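Local coordinates for protein transmembrane oligosaccharyl transferase (Archaeoglobus fulgidus, PDB 3WAJ) that is a polytopic membrane protein of the STT3/AglB oligosaccharyl transferase family, with a GT-C-type helical membrane domain and a zinc ion bound in the model, at residues Ile206-Tyr211 with Val252-Ser257; Leu259-Phe264 with Phe279-Leu284. All coordinates share one frame; numbering follows the deposited sequence.

Interaction 1: residues Ile206-Tyr211 with Val252-Ser257; sequences ITIGLY and VTFAVS
Gly209 and Ser257 mark the nearest backbone approach, 4.3 Å between CA atoms, where helical segments 206-211 and 252-257 run broadly the same way, their short axes 8.0 Å apart at a signed crossing angle of -41°. With no side chain on Gly209 to stand between the backbones, Ser257 CB comes within 3.9 Å of Gly209 N. Next to this close point Ile208 carries most of the packing, and its two branches reach different residues. The short branch, Ile208 CG2, is anti to the backbone N and lies 3.6 Å from Ser257 CB. The longer one ends in Ile208 CD1, 3.5 Å from Thr253 CG2, and the two side chains cross at about a right angle. Ile208 CD1 also approaches the Phe254 ring obliquely, 4.2 Å from Phe254 CE1. Ile206 and Val256 add a looser apolar touch, CG1 to CG1 at 4.2 Å. The hydroxyls of Ser257 and Thr253 stay with their own helix. Ser257 OG, placed between N and the carbonyl carbon (chi1 67°), bonds to Phe254 O at 2.8 Å, with a C=O...donor angle of 111°, while Thr253 OG1 bonds to Val249 O and leaves its methyl for Ile208. Cohesion here therefore comes from aliphatic groups, one aromatic ring and a close glycine-serine approach, with both these hydroxyls satisfied by carbonyls of helix 243-261 itself.

Interaction 2: residues Leu259-Phe264 with Phe279-Leu284; sequences LIYLPF and FQLLVL
Tyr261 reaches across from segment 259-264 and sets its ring against the first two turns of helix 278-303, meeting Gln280, Leu281 and Leu284. Its CA-CB bond already points at segment 279-284, and CG is anti to the backbone N (chi1 -177°). The phenol end comes obliquely against Gln280, with Tyr261 CZ 3.4 Å from Gln280 CB. Farther round the ring, Tyr261 CE2 comes within 3.3 Å of the backbone N of Leu281, again obliquely, and Tyr261 CD2 is 3.8 Å from Leu281 CB. At the base of the side chain, Tyr261 CB touches Leu284 CD1 at 4.1 Å. Leu262 makes a separate apolar contact, its CD1 3.7 Å from Leu281 CD2.

The polar ends are organised by Phe275 and Ser277, just before helix 278-303, and by Gly216. Although Tyr261 OH lies 3.1 Å from Gln280 OE1, the hydroxyl is hydrogen-bonded to Ser277 O and OE1 to Ser277 OG. The Gln280 chain bends at chi2 (93°), and its amide plane stands 38° from the phenol ring. Its NE2 is held by Phe275 O and Gly216 O, so bonds at both ends of the amide fix its rotation.

Around this core, Tyr261 also rests on Val212 of helix 199-214 and Leu284 on Ala222 of helix 221-234, placing the contact among these helices, beside the loop that leads into helix 278-303.

In the fold
Both contacts use helix 243-261, and their centres lie 9 Å apart. Along the chain they come in series: interaction 1 joins that helix to the earlier helix 199-214, and interaction 2 joins its C-terminal part and the residues that follow to the next helix, 278-303. They also touch each other directly. Ile260 CD1 packs 3.4 Å from Ile206 CA, and Leu284 CB lies 3.6 Å from Ser257 OG. Helix 243-261 thus sits against both neighbours, and the two contacts pack on each other. All four segments belong to the N-terminal STT3 region, of the GT-C type, where the two contacts join helices 199-214, 243-261 and 278-303.

Interaction 1: residues Ile206-Tyr211 with Val252-Ser257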
loop_
_atom_site.group_PDB
_atom_site.type_symbol
_atom_site.label_atom_id
_atom_site.label_comp_id
_atom_site.label_asym_id
_atom_site.label_seq_id
_atom_site.Cartn_x
_atom_site.Cartn_y
_atom_site.Cartn_z
ATOM N N ILE A 206 -20.621 -14.680 14.801
ATOM C CA ILE A 206 -20.126 -14.981 13.459
ATOM C C ILE A 206 -19.560 -13.730 12.812
ATOM O O ILE A 206 -18.506 -13.774 12.178
ATOM C CB ILE A 206 -21.220 -15.628 12.561
ATOM C CG1 ILE A 206 -21.392 -17.105 12.912
ATOM C CG2 ILE A 206 -20.865 -15.516 11.094
ATOM C CD1 ILE A 206 -22.576 -17.757 12.248
ATOM N N THR A 207 -20.261 -12.612 12.977
ATOM C CA THR A 207 -19.806 -11.340 12.423
ATOM C C THR A 207 -18.487 -10.902 13.068
ATOM O O THR A 207 -17.608 -10.376 12.389
ATOM C CB THR A 207 -20.865 -10.241 12.572
ATOM O OG1 THR A 207 -21.135 -10.038 13.963
ATOM C CG2 THR A 207 -22.147 -10.634 11.857
ATOM N N ILE A 208 -18.335 -11.127 14.371
ATOM C CA ILE A 208 -17.043 -10.846 14.995
ATOM C C ILE A 208 -15.962 -11.748 14.405
ATOM O O ILE A 208 -14.938 -11.264 13.902
ATOM C CB ILE A 208 -17.075 -10.984 16.517
ATOM C CG1 ILE A 208 -17.890 -9.834 17.118
ATOM C CG2 ILE A 208 -15.643 -10.983 17.087
ATOM C CD1 ILE A 208 -18.073 -9.929 18.604
ATOM N N GLY A 209 -16.210 -13.057 14.450
ATOM C CA GLY A 209 -15.346 -14.035 13.813
ATOM C C GLY A 209 -14.919 -13.606 12.421
ATOM O O GLY A 209 -13.720 -13.644 12.099
ATOM N N LEU A 210 -15.882 -13.177 11.604
ATOM C CA LEU A 210 -15.577 -12.803 10.220
ATOM C C LEU A 210 -14.730 -11.540 10.186
ATOM O O LEU A 210 -13.829 -11.405 9.348
ATOM C CB LEU A 210 -16.849 -12.652 9.393
ATOM C CG LEU A 210 -17.558 -13.983 9.159
ATOM C CD1 LEU A 210 -18.786 -13.826 8.285
ATOM C CD2 LEU A 210 -16.600 -14.986 8.548
ATOM N N TYR A 211 -14.993 -10.634 11.127
ATOM C CA TYR A 211 -14.174 -9.425 11.277
ATOM C C TYR A 211 -12.684 -9.762 11.498
ATOM O O TYR A 211 -11.819 -9.312 10.745
ATOM C CB TYR A 211 -14.742 -8.537 12.397
ATOM C CG TYR A 211 -14.007 -7.234 12.600
ATOM C CD1 TYR A 211 -13.550 -6.497 11.519
ATOM C CD2 TYR A 211 -13.779 -6.736 13.869
ATOM C CE1 TYR A 211 -12.873 -5.306 11.701
ATOM C CE2 TYR A 211 -13.102 -5.539 14.059
ATOM C CZ TYR A 211 -12.653 -4.832 12.970
ATOM O OH TYR A 211 -11.977 -3.647 13.145
ATOM N N VAL A 252 -22.074 -15.954 24.762
ATOM C CA VAL A 252 -22.314 -16.746 23.556
ATOM C C VAL A 252 -21.550 -16.180 22.359
ATOM O O VAL A 252 -20.822 -16.911 21.673
ATOM C CB VAL A 252 -23.828 -16.859 23.227
ATOM C CG1 VAL A 252 -24.054 -17.603 21.904
ATOM C CG2 VAL A 252 -24.567 -17.564 24.361
ATOM N N THR A 253 -21.715 -14.878 22.128
ATOM C CA THR A 253 -21.046 -14.165 21.034
ATOM C C THR A 253 -19.521 -14.380 21.024
ATOM O O THR A 253 -18.932 -14.813 20.017
ATOM C CB THR A 253 -21.337 -12.656 21.125
ATOM O OG1 THR A 253 -22.752 -12.432 21.063
ATOM C CG2 THR A 253 -20.658 -11.896 20.002
ATOM N N PHE A 254 -18.887 -14.079 22.148
ATOM C CA PHE A 254 -17.447 -14.257 22.267
ATOM C C PHE A 254 -17.056 -15.728 22.164
ATOM O O PHE A 254 -16.030 -16.049 21.576
ATOM C CB PHE A 254 -16.931 -13.611 23.560
ATOM C CG PHE A 254 -16.880 -12.112 23.497
ATOM C CD1 PHE A 254 -16.297 -11.473 22.405
ATOM C CD2 PHE A 254 -17.422 -11.336 24.515
ATOM C CE1 PHE A 254 -16.239 -10.082 22.331
ATOM C CE2 PHE A 254 -17.375 -9.938 24.451
ATOM C CZ PHE A 254 -16.780 -9.313 23.357
ATOM N N ALA A 255 -17.879 -16.619 22.716
ATOM C CA ALA A 255 -17.627 -18.050 22.563
ATOM C C ALA A 255 -17.645 -18.454 21.085
ATOM O O ALA A 255 -16.733 -19.140 20.602
ATOM C CB ALA A 255 -18.632 -18.876 23.367
ATOM N N VAL A 256 -18.677 -18.019 20.367
ATOM C CA VAL A 256 -18.806 -18.381 18.963
ATOM C C VAL A 256 -17.652 -17.809 18.144
ATOM O O VAL A 256 -17.061 -18.517 17.336
ATOM C CB VAL A 256 -20.178 -17.966 18.385
ATOM C CG1 VAL A 256 -20.195 -18.092 16.862
ATOM C CG2 VAL A 256 -21.292 -18.814 19.007
ATOM N N SER A 257 -17.318 -16.541 18.371
ATOM C CA SER A 257 -16.247 -15.888 17.614
ATOM C C SER A 257 -14.943 -16.654 17.761
ATOM O O SER A 257 -14.186 -16.794 16.797
ATOM C CB SER A 257 -16.050 -14.440 18.072
ATOM O OG SER A 257 -15.553 -14.382 19.397
#

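Interaction 2: residues Leu259-Phe264 with Phe279-Leu284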
loop_
_atom_site.group_PDB
_atom_site.type_symbol
_atom_site.label_atom_id
_atom_site.label_comp_id
_atom_site.label_asym_id
_atom_site.label_seq_id
_atom_site.Cartn_x
_atom_site.Cartn_y
_atom_site.Cartn_z
ATOM N N LEU A 259 -14.611 -19.900 18.384
ATOM C CA LEU A 259 -14.752 -21.138 17.625
ATOM C C LEU A 259 -14.451 -20.921 16.153
ATOM O O LEU A 259 -13.773 -21.729 15.516
ATOM C CB LEU A 259 -16.175 -21.681 17.758
ATOM C CG LEU A 259 -16.457 -22.518 18.990
ATOM C CD1 LEU A 259 -17.923 -22.921 19.018
ATOM C CD2 LEU A 259 -15.554 -23.734 18.959
ATOM N N ILE A 260 -14.985 -19.834 15.611
ATOM C CA ILE A 260 -14.762 -19.482 14.217
ATOM C C ILE A 260 -13.295 -19.128 13.968
ATOM O O ILE A 260 -12.731 -19.452 12.924
ATOM C CB ILE A 260 -15.675 -18.321 13.819
ATOM C CG1 ILE A 260 -17.119 -18.783 13.919
ATOM C CG2 ILE A 260 -15.353 -17.806 12.409
ATOM C CD1 ILE A 260 -18.083 -17.667 13.887
ATOM N N TYR A 261 -12.676 -18.472 14.941
ATOM C CA TYR A 261 -11.286 -18.084 14.804
ATOM C C TYR A 261 -10.362 -19.281 14.930
ATOM O O TYR A 261 -9.317 -19.340 14.272
ATOM C CB TYR A 261 -10.912 -17.046 15.861
ATOM C CG TYR A 261 -9.498 -16.564 15.696
ATOM C CD1 TYR A 261 -9.154 -15.733 14.647
ATOM C CD2 TYR A 261 -8.507 -16.960 16.569
ATOM C CE1 TYR A 261 -7.854 -15.294 14.477
ATOM C CE2 TYR A 261 -7.199 -16.531 16.413
ATOM C CZ TYR A 261 -6.878 -15.697 15.366
ATOM O OH TYR A 261 -5.579 -15.267 15.220
ATOM N N LEU A 262 -10.769 -20.219 15.786
ATOM C CA LEU A 262 -9.949 -21.351 16.230
ATOM C C LEU A 262 -9.129 -22.084 15.154
ATOM O O LEU A 262 -7.941 -22.342 15.364
ATOM C CB LEU A 262 -10.799 -22.348 17.022
ATOM C CG LEU A 262 -10.105 -23.584 17.587
ATOM C CD1 LEU A 262 -8.924 -23.148 18.441
ATOM C CD2 LEU A 262 -11.097 -24.413 18.418
ATOM N N PRO A 263 -9.748 -22.426 14.011
ATOM C CA PRO A 263 -8.956 -23.142 13.003
ATOM C C PRO A 263 -7.750 -22.363 12.486
ATOM O O PRO A 263 -6.824 -22.975 11.938
ATOM C CB PRO A 263 -9.956 -23.347 11.853
ATOM C CG PRO A 263 -11.280 -23.348 12.496
ATOM C CD PRO A 263 -11.181 -22.380 13.652
ATOM N N PHE A 264 -7.753 -21.042 12.656
ATOM C CA PHE A 264 -6.703 -20.219 12.060
ATOM C C PHE A 264 -5.702 -19.698 13.085
ATOM O O PHE A 264 -4.727 -19.025 12.735
ATOM C CB PHE A 264 -7.330 -19.064 11.287
ATOM C CG PHE A 264 -8.445 -19.493 10.376
ATOM C CD1 PHE A 264 -8.180 -19.863 9.058
ATOM C CD2 PHE A 264 -9.757 -19.531 10.835
ATOM C CE1 PHE A 264 -9.217 -20.257 8.205
ATOM C CE2 PHE A 264 -10.802 -19.924 9.992
ATOM C CZ PHE A 264 -10.528 -20.295 8.677
ATOM N N PHE A 279 -2.853 -15.381 20.024
ATOM C CA PHE A 279 -3.168 -14.172 20.783
ATOM C C PHE A 279 -4.637 -13.768 20.602
ATOM O O PHE A 279 -5.356 -13.499 21.571
ATOM C CB PHE A 279 -2.277 -13.001 20.358
ATOM C CG PHE A 279 -2.640 -11.707 21.035
ATOM C CD1 PHE A 279 -3.245 -10.683 20.326
ATOM C CD2 PHE A 279 -2.407 -11.529 22.402
ATOM C CE1 PHE A 279 -3.598 -9.485 20.953
ATOM C CE2 PHE A 279 -2.760 -10.337 23.035
ATOM C CZ PHE A 279 -3.358 -9.317 22.314
ATOM N N GLN A 280 -5.072 -13.724 19.348
ATOM C CA GLN A 280 -6.429 -13.305 19.035
ATOM C C GLN A 280 -7.460 -14.253 19.665
ATOM O O GLN A 280 -8.472 -13.794 20.208
ATOM C CB GLN A 280 -6.619 -13.133 17.514
ATOM C CG GLN A 280 -5.835 -11.961 16.904
ATOM C CD GLN A 280 -4.452 -12.343 16.348
ATOM O OE1 GLN A 280 -3.796 -13.288 16.816
ATOM N NE2 GLN A 280 -4.002 -11.588 15.343
ATOM N N LEU A 281 -7.175 -15.562 19.614
ATOM C CA LEU A 281 -7.982 -16.600 20.267
ATOM C C LEU A 281 -8.098 -16.361 21.779
ATOM O O LEU A 281 -9.174 -16.500 22.362
ATOM C CB LEU A 281 -7.370 -17.985 20.013
ATOM C CG LEU A 281 -8.059 -19.217 20.626
ATOM C CD1 LEU A 281 -9.467 -19.417 20.064
ATOM C CD2 LEU A 281 -7.241 -20.495 20.432
ATOM N N LEU A 282 -6.978 -16.009 22.406
ATOM C CA LEU A 282 -6.965 -15.673 23.822
ATOM C C LEU A 282 -7.880 -14.485 24.071
ATOM O O LEU A 282 -8.642 -14.480 25.042
ATOM C CB LEU A 282 -5.545 -15.347 24.282
ATOM C CG LEU A 282 -4.757 -16.423 25.031
ATOM C CD1 LEU A 282 -5.057 -17.822 24.517
ATOM C CD2 LEU A 282 -3.265 -16.126 24.926
ATOM N N VAL A 283 -7.816 -13.483 23.197
ATOM C CA VAL A 283 -8.648 -12.297 23.377
ATOM C C VAL A 283 -10.124 -12.664 23.357
ATOM O O VAL A 283 -10.884 -12.249 24.221
ATOM C CB VAL A 283 -8.365 -11.193 22.331
ATOM C CG1 VAL A 283 -9.327 -10.029 22.533
ATOM C CG2 VAL A 283 -6.941 -10.704 22.461
ATOM N N LEU A 284 -10.519 -13.472 22.385
ATOM C CA LEU A 284 -11.922 -13.834 22.248
ATOM C C LEU A 284 -12.401 -14.788 23.363
ATOM O O LEU A 284 -13.522 -14.647 23.854
ATOM C CB LEU A 284 -12.210 -14.362 20.835
ATOM C CG LEU A 284 -11.785 -13.375 19.734
ATOM C CD1 LEU A 284 -11.927 -13.980 18.347
ATOM C CD2 LEU A 284 -12.580 -12.068 19.818
#